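Local coordinates for protein plasmodium falciparum gamete antigen 27/25 (PDB 1N81) that is of unknown biochemical function but is essential for sexual development of the malaria parasite in its gametocyte stage, and may form dimers, at residues H24-Y29 and D104-E109; L85-T90 and A163-Q168; E114-N119 and R140-T145; S12-K17 and L68-V73. All coordinates share one frame; numbering follows the deposited sequence.

Interaction 1. Residues H24-Y29 and D104-E109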
# COMPACT_ATOMS: atom_id res chain seq x y z
N HIS A 24 -7.71 -0.41 -2.61
CA HIS A 24 -9.01 -0.77 -3.18
C HIS A 24 -8.84 -1.00 -4.66
O HIS A 24 -9.47 -1.89 -5.25
CB HIS A 24 -10.07 0.30 -2.92
CG HIS A 24 -10.63 0.27 -1.54
ND1 HIS A 24 -11.76 -0.46 -1.21
CD2 HIS A 24 -10.18 0.79 -0.37
CE1 HIS A 24 -11.97 -0.38 0.09
NE2 HIS A 24 -11.03 0.37 0.63
N ALA A 25 -7.96 -0.21 -5.28
CA ALA A 25 -7.74 -0.43 -6.71
C ALA A 25 -7.14 -1.84 -6.87
O ALA A 25 -7.46 -2.57 -7.83
CB ALA A 25 -6.77 0.64 -7.29
N CYS A 26 -6.29 -2.24 -5.94
CA CYS A 26 -5.66 -3.56 -6.01
C CYS A 26 -6.73 -4.66 -5.80
O CYS A 26 -6.80 -5.61 -6.57
CB CYS A 26 -4.54 -3.68 -4.95
SG CYS A 26 -3.50 -5.17 -5.17
N SER A 27 -7.55 -4.51 -4.77
CA SER A 27 -8.62 -5.46 -4.50
C SER A 27 -9.52 -5.56 -5.73
O SER A 27 -9.79 -6.66 -6.21
CB SER A 27 -9.42 -5.01 -3.28
OG SER A 27 -10.46 -5.95 -3.00
N ASP A 28 -9.96 -4.42 -6.26
CA ASP A 28 -10.81 -4.44 -7.46
C ASP A 28 -10.15 -5.21 -8.61
O ASP A 28 -10.76 -6.07 -9.25
CB ASP A 28 -11.10 -3.01 -7.98
CG ASP A 28 -12.03 -2.22 -7.06
OD1 ASP A 28 -12.65 -2.79 -6.14
OD2 ASP A 28 -12.13 -1.00 -7.27
N TYR A 29 -8.89 -4.91 -8.89
CA TYR A 29 -8.21 -5.57 -9.99
C TYR A 29 -8.07 -7.07 -9.74
O TYR A 29 -8.08 -7.86 -10.68
CB TYR A 29 -6.84 -4.96 -10.22
CG TYR A 29 -6.37 -5.15 -11.62
CD1 TYR A 29 -6.72 -4.23 -12.60
CD2 TYR A 29 -5.58 -6.26 -11.98
CE1 TYR A 29 -6.28 -4.39 -13.93
CE2 TYR A 29 -5.14 -6.43 -13.30
CZ TYR A 29 -5.49 -5.50 -14.27
OH TYR A 29 -5.07 -5.64 -15.58
N ASP A 104 -7.39 -9.89 3.12
CA ASP A 104 -6.79 -9.80 4.46
C ASP A 104 -5.29 -9.48 4.36
O ASP A 104 -4.73 -8.78 5.22
CB ASP A 104 -6.99 -11.09 5.27
CG ASP A 104 -8.46 -11.33 5.64
OD1 ASP A 104 -9.19 -10.35 5.90
OD2 ASP A 104 -8.87 -12.51 5.70
N TYR A 105 -4.65 -10.00 3.33
CA TYR A 105 -3.23 -9.72 3.12
C TYR A 105 -3.10 -8.21 2.81
O TYR A 105 -2.15 -7.55 3.27
CB TYR A 105 -2.70 -10.51 1.93
CG TYR A 105 -2.46 -11.98 2.19
CD1 TYR A 105 -3.45 -12.80 2.76
CD2 TYR A 105 -1.28 -12.57 1.78
CE1 TYR A 105 -3.25 -14.16 2.90
CE2 TYR A 105 -1.07 -13.93 1.90
CZ TYR A 105 -2.05 -14.72 2.47
OH TYR A 105 -1.80 -16.06 2.59
N LEU A 106 -4.05 -7.67 2.04
CA LEU A 106 -4.03 -6.27 1.66
C LEU A 106 -4.20 -5.44 2.92
O LEU A 106 -3.52 -4.44 3.12
CB LEU A 106 -5.16 -5.95 0.66
CG LEU A 106 -5.01 -6.59 -0.75
CD1 LEU A 106 -6.17 -6.16 -1.64
CD2 LEU A 106 -3.68 -6.18 -1.41
N TRP A 107 -5.11 -5.88 3.77
CA TRP A 107 -5.41 -5.20 5.02
C TRP A 107 -4.17 -5.11 5.89
O TRP A 107 -3.86 -4.04 6.44
CB TRP A 107 -6.49 -5.99 5.78
CG TRP A 107 -7.05 -5.34 6.99
CD1 TRP A 107 -8.19 -4.60 7.06
CD2 TRP A 107 -6.50 -5.36 8.33
NE1 TRP A 107 -8.40 -4.16 8.35
CE2 TRP A 107 -7.38 -4.61 9.15
CE3 TRP A 107 -5.37 -5.94 8.91
CZ2 TRP A 107 -7.15 -4.41 10.52
CZ3 TRP A 107 -5.13 -5.75 10.27
CH2 TRP A 107 -6.02 -4.99 11.07
N VAL A 108 -3.47 -6.23 6.00
CA VAL A 108 -2.27 -6.29 6.81
C VAL A 108 -1.23 -5.28 6.33
O VAL A 108 -0.69 -4.51 7.12
CB VAL A 108 -1.68 -7.70 6.79
CG1 VAL A 108 -0.22 -7.68 7.34
CG2 VAL A 108 -2.61 -8.65 7.65
N GLU A 109 -0.97 -5.27 5.04
CA GLU A 109 0.01 -4.36 4.46
C GLU A 109 -0.45 -2.91 4.69
O GLU A 109 0.36 -2.06 5.12
CB GLU A 109 0.20 -4.66 2.97
CG GLU A 109 1.32 -3.84 2.33
CD GLU A 109 1.58 -4.19 0.87
OE1 GLU A 109 2.36 -3.46 0.23
OE2 GLU A 109 1.01 -5.18 0.34

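Interaction 2. Residues L85-T90 and A163-Q168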
# COMPACT_ATOMS: atom_id res chain seq x y z
N LEU A 85 -0.14 -8.53 -7.67
CA LEU A 85 -0.87 -9.50 -8.49
C LEU A 85 -0.01 -10.76 -8.69
O LEU A 85 -0.47 -11.89 -8.49
CB LEU A 85 -1.20 -8.90 -9.86
CG LEU A 85 -2.00 -7.59 -9.85
CD1 LEU A 85 -2.32 -7.19 -11.26
CD2 LEU A 85 -3.26 -7.74 -9.04
N ILE A 86 1.25 -10.55 -9.07
CA ILE A 86 2.19 -11.65 -9.29
C ILE A 86 2.54 -12.37 -7.98
O ILE A 86 2.71 -13.58 -7.96
CB ILE A 86 3.45 -11.12 -10.01
CG1 ILE A 86 3.07 -10.80 -11.46
CG2 ILE A 86 4.58 -12.13 -9.93
CD1 ILE A 86 4.18 -10.17 -12.25
N SER A 87 2.61 -11.64 -6.87
CA SER A 87 2.93 -12.26 -5.59
C SER A 87 1.79 -13.10 -5.00
O SER A 87 2.02 -14.14 -4.38
CB SER A 87 3.31 -11.17 -4.58
OG SER A 87 3.66 -11.72 -3.32
N TYR A 88 0.54 -12.65 -5.20
CA TYR A 88 -0.62 -13.33 -4.63
C TYR A 88 -1.50 -14.14 -5.60
O TYR A 88 -2.29 -14.99 -5.16
CB TYR A 88 -1.56 -12.29 -3.97
CG TYR A 88 -0.92 -11.39 -2.94
CD1 TYR A 88 -1.43 -10.10 -2.70
CD2 TYR A 88 0.16 -11.84 -2.15
CE1 TYR A 88 -0.90 -9.29 -1.71
CE2 TYR A 88 0.70 -11.02 -1.15
CZ TYR A 88 0.16 -9.75 -0.94
OH TYR A 88 0.71 -8.95 0.03
N CYS A 89 -1.41 -13.88 -6.89
CA CYS A 89 -2.31 -14.57 -7.83
C CYS A 89 -1.67 -15.42 -8.91
O CYS A 89 -2.37 -15.90 -9.79
CB CYS A 89 -3.20 -13.52 -8.51
SG CYS A 89 -4.12 -12.43 -7.38
N THR A 90 -0.37 -15.60 -8.82
CA THR A 90 0.39 -16.32 -9.83
C THR A 90 0.61 -17.81 -9.59
O THR A 90 1.49 -18.43 -10.20
CB THR A 90 1.71 -15.56 -10.05
OG1 THR A 90 1.94 -15.42 -11.45
CG2 THR A 90 2.89 -16.23 -9.38
N ALA A 163 7.58 -5.89 2.67
CA ALA A 163 8.35 -4.93 3.46
C ALA A 163 8.98 -3.89 2.53
O ALA A 163 9.05 -2.72 2.87
CB ALA A 163 9.43 -5.65 4.28
N ALA A 164 9.43 -4.33 1.36
CA ALA A 164 10.03 -3.41 0.40
C ALA A 164 8.98 -2.41 -0.12
O ALA A 164 9.26 -1.22 -0.26
CB ALA A 164 10.65 -4.19 -0.77
N ARG A 165 7.77 -2.88 -0.39
CA ARG A 165 6.71 -2.00 -0.88
C ARG A 165 6.36 -0.95 0.15
O ARG A 165 6.11 0.21 -0.17
CB ARG A 165 5.45 -2.78 -1.16
CG ARG A 165 5.43 -3.48 -2.52
CD ARG A 165 4.08 -4.19 -2.67
NE ARG A 165 4.38 -5.57 -2.87
CZ ARG A 165 3.91 -6.56 -2.15
NH1 ARG A 165 3.08 -6.34 -1.14
NH2 ARG A 165 4.28 -7.77 -2.45
N ILE A 166 6.30 -1.39 1.39
CA ILE A 166 5.94 -0.54 2.50
C ILE A 166 6.92 0.64 2.61
O ILE A 166 6.51 1.81 2.69
CB ILE A 166 5.94 -1.40 3.76
CG1 ILE A 166 4.67 -2.26 3.76
CG2 ILE A 166 6.09 -0.54 5.03
CD1 ILE A 166 4.64 -3.25 4.92
N SER A 167 8.21 0.32 2.59
CA SER A 167 9.23 1.36 2.68
C SER A 167 9.08 2.26 1.45
O SER A 167 9.10 3.49 1.58
CB SER A 167 10.63 0.75 2.75
OG SER A 167 10.84 0.14 4.01
N GLN A 168 8.88 1.66 0.28
CA GLN A 168 8.71 2.45 -0.93
C GLN A 168 7.51 3.35 -0.86
O GLN A 168 7.58 4.52 -1.23
CB GLN A 168 8.55 1.57 -2.18
CG GLN A 168 8.48 2.44 -3.42
CD GLN A 168 8.24 1.66 -4.67
OE1 GLN A 168 7.12 1.22 -4.93
NE2 GLN A 168 9.30 1.46 -5.44

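Interaction 3. Residues E114-N119 and R140-T145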
# COMPACT_ATOMS: atom_id res chain seq x y z
N GLU A 114 0.22 2.31 7.74
CA GLU A 114 -0.30 3.36 8.62
C GLU A 114 0.43 3.49 9.93
O GLU A 114 0.81 4.59 10.33
CB GLU A 114 -1.79 3.18 8.86
CG GLU A 114 -2.53 3.45 7.58
CD GLU A 114 -4.03 3.39 7.75
OE1 GLU A 114 -4.52 2.91 8.79
OE2 GLU A 114 -4.71 3.83 6.82
N GLU A 115 0.66 2.37 10.58
CA GLU A 115 1.33 2.34 11.87
C GLU A 115 2.75 2.94 11.73
O GLU A 115 3.20 3.76 12.55
CB GLU A 115 1.41 0.88 12.30
CG GLU A 115 1.69 0.62 13.74
CD GLU A 115 0.51 0.95 14.61
OE1 GLU A 115 -0.66 0.83 14.15
OE2 GLU A 115 0.79 1.32 15.77
N VAL A 116 3.48 2.51 10.71
CA VAL A 116 4.81 3.03 10.53
C VAL A 116 4.74 4.53 10.25
O VAL A 116 5.60 5.28 10.72
CB VAL A 116 5.56 2.32 9.39
CG1 VAL A 116 6.90 3.00 9.15
CG2 VAL A 116 5.78 0.87 9.74
N SER A 117 3.71 4.98 9.53
CA SER A 117 3.61 6.40 9.20
C SER A 117 3.41 7.23 10.47
O SER A 117 3.84 8.40 10.51
CB SER A 117 2.48 6.68 8.19
OG SER A 117 1.21 6.74 8.80
N ILE A 118 2.78 6.64 11.49
CA ILE A 118 2.58 7.36 12.76
C ILE A 118 3.92 7.57 13.46
O ILE A 118 4.18 8.64 13.99
CB ILE A 118 1.69 6.59 13.76
CG1 ILE A 118 0.27 6.42 13.20
CG2 ILE A 118 1.67 7.34 15.11
CD1 ILE A 118 -0.39 7.74 12.80
N ASN A 119 4.76 6.55 13.47
CA ASN A 119 6.08 6.66 14.10
C ASN A 119 6.90 7.71 13.33
O ASN A 119 7.63 8.48 13.93
CB ASN A 119 6.80 5.30 14.11
CG ASN A 119 6.20 4.32 15.13
OD1 ASN A 119 6.66 4.22 16.26
ND2 ASN A 119 5.16 3.61 14.73
N ARG A 140 8.82 -5.87 10.57
CA ARG A 140 8.64 -7.29 10.87
C ARG A 140 7.78 -7.47 12.10
O ARG A 140 6.90 -8.31 12.12
CB ARG A 140 9.99 -7.98 11.09
CG ARG A 140 9.89 -9.51 11.36
CD ARG A 140 9.33 -10.30 10.16
NE ARG A 140 7.97 -10.78 10.41
CZ ARG A 140 7.28 -11.55 9.57
NH1 ARG A 140 7.80 -11.95 8.42
NH2 ARG A 140 6.04 -11.91 9.88
N MET A 141 8.02 -6.66 13.14
CA MET A 141 7.22 -6.77 14.34
C MET A 141 5.79 -6.34 14.12
O MET A 141 4.87 -7.02 14.58
CB MET A 141 7.86 -5.98 15.49
CG MET A 141 9.08 -6.70 16.05
SD MET A 141 9.75 -5.89 17.51
CE MET A 141 10.82 -4.78 16.76
N LEU A 142 5.58 -5.22 13.44
CA LEU A 142 4.20 -4.83 13.17
C LEU A 142 3.49 -5.92 12.34
O LEU A 142 2.29 -6.20 12.57
CB LEU A 142 4.14 -3.47 12.46
CG LEU A 142 4.53 -2.26 13.31
CD1 LEU A 142 4.66 -1.04 12.41
CD2 LEU A 142 3.47 -1.99 14.40
N PHE A 143 4.22 -6.55 11.42
CA PHE A 143 3.68 -7.62 10.58
C PHE A 143 3.26 -8.84 11.41
O PHE A 143 2.22 -9.45 11.15
CB PHE A 143 4.70 -8.10 9.53
CG PHE A 143 4.21 -7.93 8.11
CD1 PHE A 143 4.42 -6.73 7.43
CD2 PHE A 143 3.53 -8.96 7.47
CE1 PHE A 143 3.95 -6.57 6.14
CE2 PHE A 143 3.05 -8.80 6.16
CZ PHE A 143 3.26 -7.61 5.50
N ASP A 144 4.09 -9.24 12.37
CA ASP A 144 3.74 -10.37 13.23
C ASP A 144 2.41 -10.13 13.92
O ASP A 144 1.55 -11.02 14.01
CB ASP A 144 4.80 -10.61 14.28
CG ASP A 144 6.09 -11.09 13.67
OD1 ASP A 144 6.03 -11.53 12.51
OD2 ASP A 144 7.14 -11.03 14.34
N THR A 145 2.22 -8.92 14.40
CA THR A 145 0.99 -8.58 15.10
C THR A 145 -0.25 -8.61 14.23
O THR A 145 -1.28 -9.19 14.59
CB THR A 145 1.10 -7.20 15.78
OG1 THR A 145 2.25 -7.20 16.63
CG2 THR A 145 -0.12 -6.95 16.65

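Interaction 4. Residues S12-K17 and L68-V73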
# COMPACT_ATOMS: atom_id res chain seq x y z
N SER A 12 -2.03 10.86 9.06
CA SER A 12 -2.12 11.81 7.96
C SER A 12 -3.27 11.47 7.00
O SER A 12 -3.39 10.33 6.56
CB SER A 12 -0.82 11.82 7.15
OG SER A 12 -1.09 12.34 5.86
N PRO A 13 -4.13 12.46 6.66
CA PRO A 13 -5.23 12.13 5.75
C PRO A 13 -4.69 11.70 4.38
O PRO A 13 -5.36 10.95 3.67
CB PRO A 13 -6.04 13.43 5.67
CG PRO A 13 -5.80 14.03 7.04
CD PRO A 13 -4.31 13.81 7.23
N ARG A 14 -3.50 12.18 4.02
CA ARG A 14 -2.90 11.80 2.74
C ARG A 14 -2.57 10.29 2.70
O ARG A 14 -2.80 9.63 1.69
CB ARG A 14 -1.61 12.56 2.46
CG ARG A 14 -1.12 12.23 1.07
CD ARG A 14 0.21 12.87 0.72
NE ARG A 14 0.15 13.06 -0.71
CZ ARG A 14 1.02 12.57 -1.56
NH1 ARG A 14 2.03 11.85 -1.11
NH2 ARG A 14 0.83 12.73 -2.85
N ILE A 15 -2.04 9.78 3.80
CA ILE A 15 -1.72 8.36 3.92
C ILE A 15 -3.03 7.57 3.80
O ILE A 15 -3.14 6.61 3.04
CB ILE A 15 -1.10 8.06 5.28
CG1 ILE A 15 0.34 8.60 5.31
CG2 ILE A 15 -1.11 6.56 5.56
CD1 ILE A 15 1.31 7.77 4.47
N ARG A 16 -4.04 8.02 4.55
CA ARG A 16 -5.35 7.36 4.55
C ARG A 16 -5.96 7.29 3.15
O ARG A 16 -6.43 6.22 2.74
CB ARG A 16 -6.27 8.10 5.53
CG ARG A 16 -7.70 7.61 5.67
CD ARG A 16 -8.35 8.36 6.85
NE ARG A 16 -9.71 7.90 7.16
CZ ARG A 16 -10.33 8.10 8.32
NH1 ARG A 16 -9.70 8.74 9.31
NH2 ARG A 16 -11.56 7.66 8.51
N LYS A 17 -5.95 8.41 2.42
CA LYS A 17 -6.51 8.41 1.07
C LYS A 17 -5.67 7.67 0.02
O LYS A 17 -6.22 6.87 -0.76
CB LYS A 17 -6.77 9.84 0.58
CG LYS A 17 -7.91 10.53 1.35
CD LYS A 17 -8.00 12.00 1.01
CE LYS A 17 -9.04 12.72 1.84
NZ LYS A 17 -8.94 14.19 1.63
N LEU A 68 -4.72 14.48 -5.85
CA LEU A 68 -3.41 15.06 -5.60
C LEU A 68 -2.26 14.06 -5.66
O LEU A 68 -1.39 14.03 -4.79
CB LEU A 68 -3.42 15.75 -4.24
CG LEU A 68 -3.76 17.25 -4.16
CD1 LEU A 68 -4.41 17.80 -5.45
CD2 LEU A 68 -4.63 17.47 -2.95
N ILE A 69 -2.21 13.25 -6.71
CA ILE A 69 -1.13 12.28 -6.81
C ILE A 69 -0.22 12.56 -8.01
O ILE A 69 -0.65 12.41 -9.15
CB ILE A 69 -1.70 10.83 -6.87
CG1 ILE A 69 -2.48 10.53 -5.57
CG2 ILE A 69 -0.57 9.82 -7.03
CD1 ILE A 69 -3.14 9.17 -5.51
N GLU A 70 1.03 12.96 -7.75
CA GLU A 70 2.00 13.24 -8.83
C GLU A 70 2.19 12.01 -9.71
O GLU A 70 2.05 10.88 -9.24
CB GLU A 70 3.37 13.65 -8.26
CG GLU A 70 3.44 15.01 -7.56
CD GLU A 70 3.46 14.91 -6.03
OE1 GLU A 70 4.28 14.12 -5.48
OE2 GLU A 70 2.67 15.62 -5.36
N GLU A 71 2.55 12.22 -10.97
CA GLU A 71 2.75 11.14 -11.92
C GLU A 71 3.73 10.06 -11.43
O GLU A 71 3.46 8.87 -11.54
CB GLU A 71 3.24 11.71 -13.26
CG GLU A 71 3.35 10.70 -14.38
CD GLU A 71 4.11 11.23 -15.60
OE1 GLU A 71 4.13 10.55 -16.64
OE2 GLU A 71 4.69 12.34 -15.51
N ARG A 72 4.87 10.46 -10.90
CA ARG A 72 5.83 9.49 -10.44
C ARG A 72 5.21 8.59 -9.35
O ARG A 72 5.41 7.39 -9.34
CB ARG A 72 7.05 10.19 -9.86
CG ARG A 72 8.19 9.22 -9.54
CD ARG A 72 9.29 9.91 -8.77
NE ARG A 72 8.83 10.29 -7.44
CZ ARG A 72 8.79 9.48 -6.39
NH1 ARG A 72 9.18 8.22 -6.53
NH2 ARG A 72 8.34 9.92 -5.22
N VAL A 73 4.47 9.20 -8.42
CA VAL A 73 3.79 8.49 -7.34
C VAL A 73 2.80 7.53 -7.95
O VAL A 73 2.72 6.36 -7.57
CB VAL A 73 3.01 9.46 -6.43
CG1 VAL A 73 2.22 8.67 -5.41
CG2 VAL A 73 3.95 10.42 -5.75

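Interaction 1. Residues H24-Y29 and D104-E109
Ser27 and Leu106 mark the closest approach of the two helical backbones, their CA atoms 7.7 Å apart, and a single leucine fills the gap between the helices. Leu106 carries the whole contact from its side. CG stands anti to the carbonyl carbon (chi1 -68°), and the isobutyl fork then spreads so that each methyl meets a different residue of 24-29. CD1 comes up against the backbone and the root of Ser27, 3.8 Å from Ser27 N and equally far from Ser27 CB. CD2 lies toward Cys26, whose sulfur meets it, SG to CD2 at 3.9 Å. Cys26 holds SG anti to its own backbone nitrogen (chi1 -169°), which turns the sulfur to the methyl in a plain apolar contact. No hydrogen bond bridges 24-29 and 104-109. The hydroxyl of Ser27 has its polar partner just before the second segment, where OG is hydrogen-bonded to Asp103 OD1, so Ser27 offers carbon to Leu106 and its oxygen to Asp103, one turn earlier on helix 96-122. Helix 71-89 adjoins the pair through Arg84, which touches both Cys26 and Leu106 and also makes a salt bridge with Glu109 OE1. The apolar contact of Leu106 thus lies beside the pairing of Arg84 with Glu109 in a buried region. This is helix-to-helix packing within an all-helical fold: one leucine of helix 96-122 lodges against successive residues of helix 13-35, with a polar tie at its edge.

Interaction 2. Residues L85-T90 and A163-Q168
Ser87 is the first residue of 85-90 to touch the other helix, its side chain directed at Arg165. Both Ser87 CB and OG lie 4.1 Å from Arg165 NH2, with the hydroxyl at the edge of the guanidinium and near its plane. This is contact without a hydrogen bond. The backbone carbonyl of Ser87 is engaged separately, by Gln158 NE2 near the start of helix 156-173. Tyr88 follows, and here the far end of the ring does the work: OH approaches Arg165 NH1 to 3.7 Å, again at the guanidinium edge and too far for a bond. Ring and guanidinium planes stand 83° apart, nearly perpendicular, so they do not stack. The helical backbones keep well apart, Ser87 CA and Arg165 CA being 11.9 Å from each other, and the long arginine spans that distance with a bend at its third torsion (chi3 -122°) that brings an edge of the guanidinium to the tyrosine hydroxyl. What secures its charge is Glu109, whose OE2 forms a salt bridge with Arg165 NH1; paired also with Arg84, Glu109 is probably held in its ionised form. Tyr88 is also set edge-to-face against Tyr105. The contact links the C-terminal part of helix 71-89 to helix 156-173 alongside helix 96-122, which supplies both Glu109 and Tyr105, while Leu85 turns to Tyr29, Ile30 and Leu33 of helix 13-35.

Interaction 3. Residues E114-N119 and R140-T145
Glu115 and Leu142 face each other where the two helices come closest, CA to CA 7.8 Å, and apolar packing is all that joins 114-119 to 140-145. Leu142 reaches across with CG beside its backbone N (chi1 -70°), setting its two methyls obliquely against the other helix. CD1 presses on Val116 CG2 at 3.5 Å, tighter than usual van der Waals contact, and rests against Glu115 CB at 3.8 Å. Glu115 contributes its aliphatic stem: a first torsion of -163° sets CG beside the leucine fork, although the closest modelled approach of CG is so short as to be doubtful. A bend at the second torsion (chi2 72°) swings the carboxylate, which is hydrogen-bonded through OE1 to Tyr146 OH, one residue beyond the second segment.

No hydrogen bond crosses between 114-119 and 140-145; those of the two segments are local. Ser117 OG donates to Glu114 O at 2.7 Å, and that carbonyl also receives Ile118 N. Asn119 ND2 donates to Glu115 O at 2.9 Å from above the carbonyl plane, in line with its own amide plane.

The charged pair lies apart from the leucine. Arg140 grips Asp144 side-on, NE at 3.0 Å and NH2 at 2.7 Å, both on the single oxygen OD1; Arg140 NH2 also has Glu147 as a salt-bridge partner. Helix 136-150 is thus braced along its own length by ions. The chemistry implies that the two segments meet through carbon, while the bond from Glu115, the acidic residue touching Leu142, to Tyr146 adds a polar tie between the same two helices.

Interaction 4. Residues S12-K17 and L68-V73
Arg14 reaches Leu68 with a hydrogen bond that forms the close part of this contact: NH2 donates to Leu68 O at 3.2 Å, with an N-H...O angle of 154°. Fit is good on both sides, since the oxygen lies in the guanidinium plane, at its edge, and the nitrogen lies in the carbonyl plane. An extended side chain, with CG anti to the backbone nitrogen (chi1 -174°), carries the group over, for the nearest CA atoms, of Arg14 and Leu68, are 9.0 Å apart.

The Leu68 and Glu70 side is loose and exposed. Glu70, at the N-cap position of helix 71-89, brings OE2 to 4.2 Å from Arg14 NH2, but well out of the guanidinium plane; no N-H points at it, and at most a general attraction between the charges is likely. The Leu68 side chain adds slight burial at the margin.

At the start of helix 13-35, Ser12 OG caps weakly, accepting from Arg14 N and Ile15 N. Arg14 also donates from NH1 to Val173 O. The contact sits where the beginning of helix 13-35, the loop leading into helix 71-89 and the end of helix 156-173 meet, with Ile15 packed on Phe169 and Val173.

How the interactions relate
From the N terminus, interaction 4 opens first, at 12-17, and interaction 1 opens at 24-29 before interaction 4 closes at 68-73, so these two loops cross. Interaction 2 opens at 85-90, ahead of the closure of interaction 1 at 104-109, which makes a second crossing. Interaction 3 then opens and closes between the ends of interaction 2, lying wholly within that larger loop, and follows interactions 4 and 1 in series. Helix 96-122 serves interactions 1 and 3; helix 13-35 serves 1 and 4. Phe143 joins interaction 3 to both 1 and 2, through Val108 and Ile166, and Ile15 of interaction 4 rests on Glu114 and Ser117 of interaction 3.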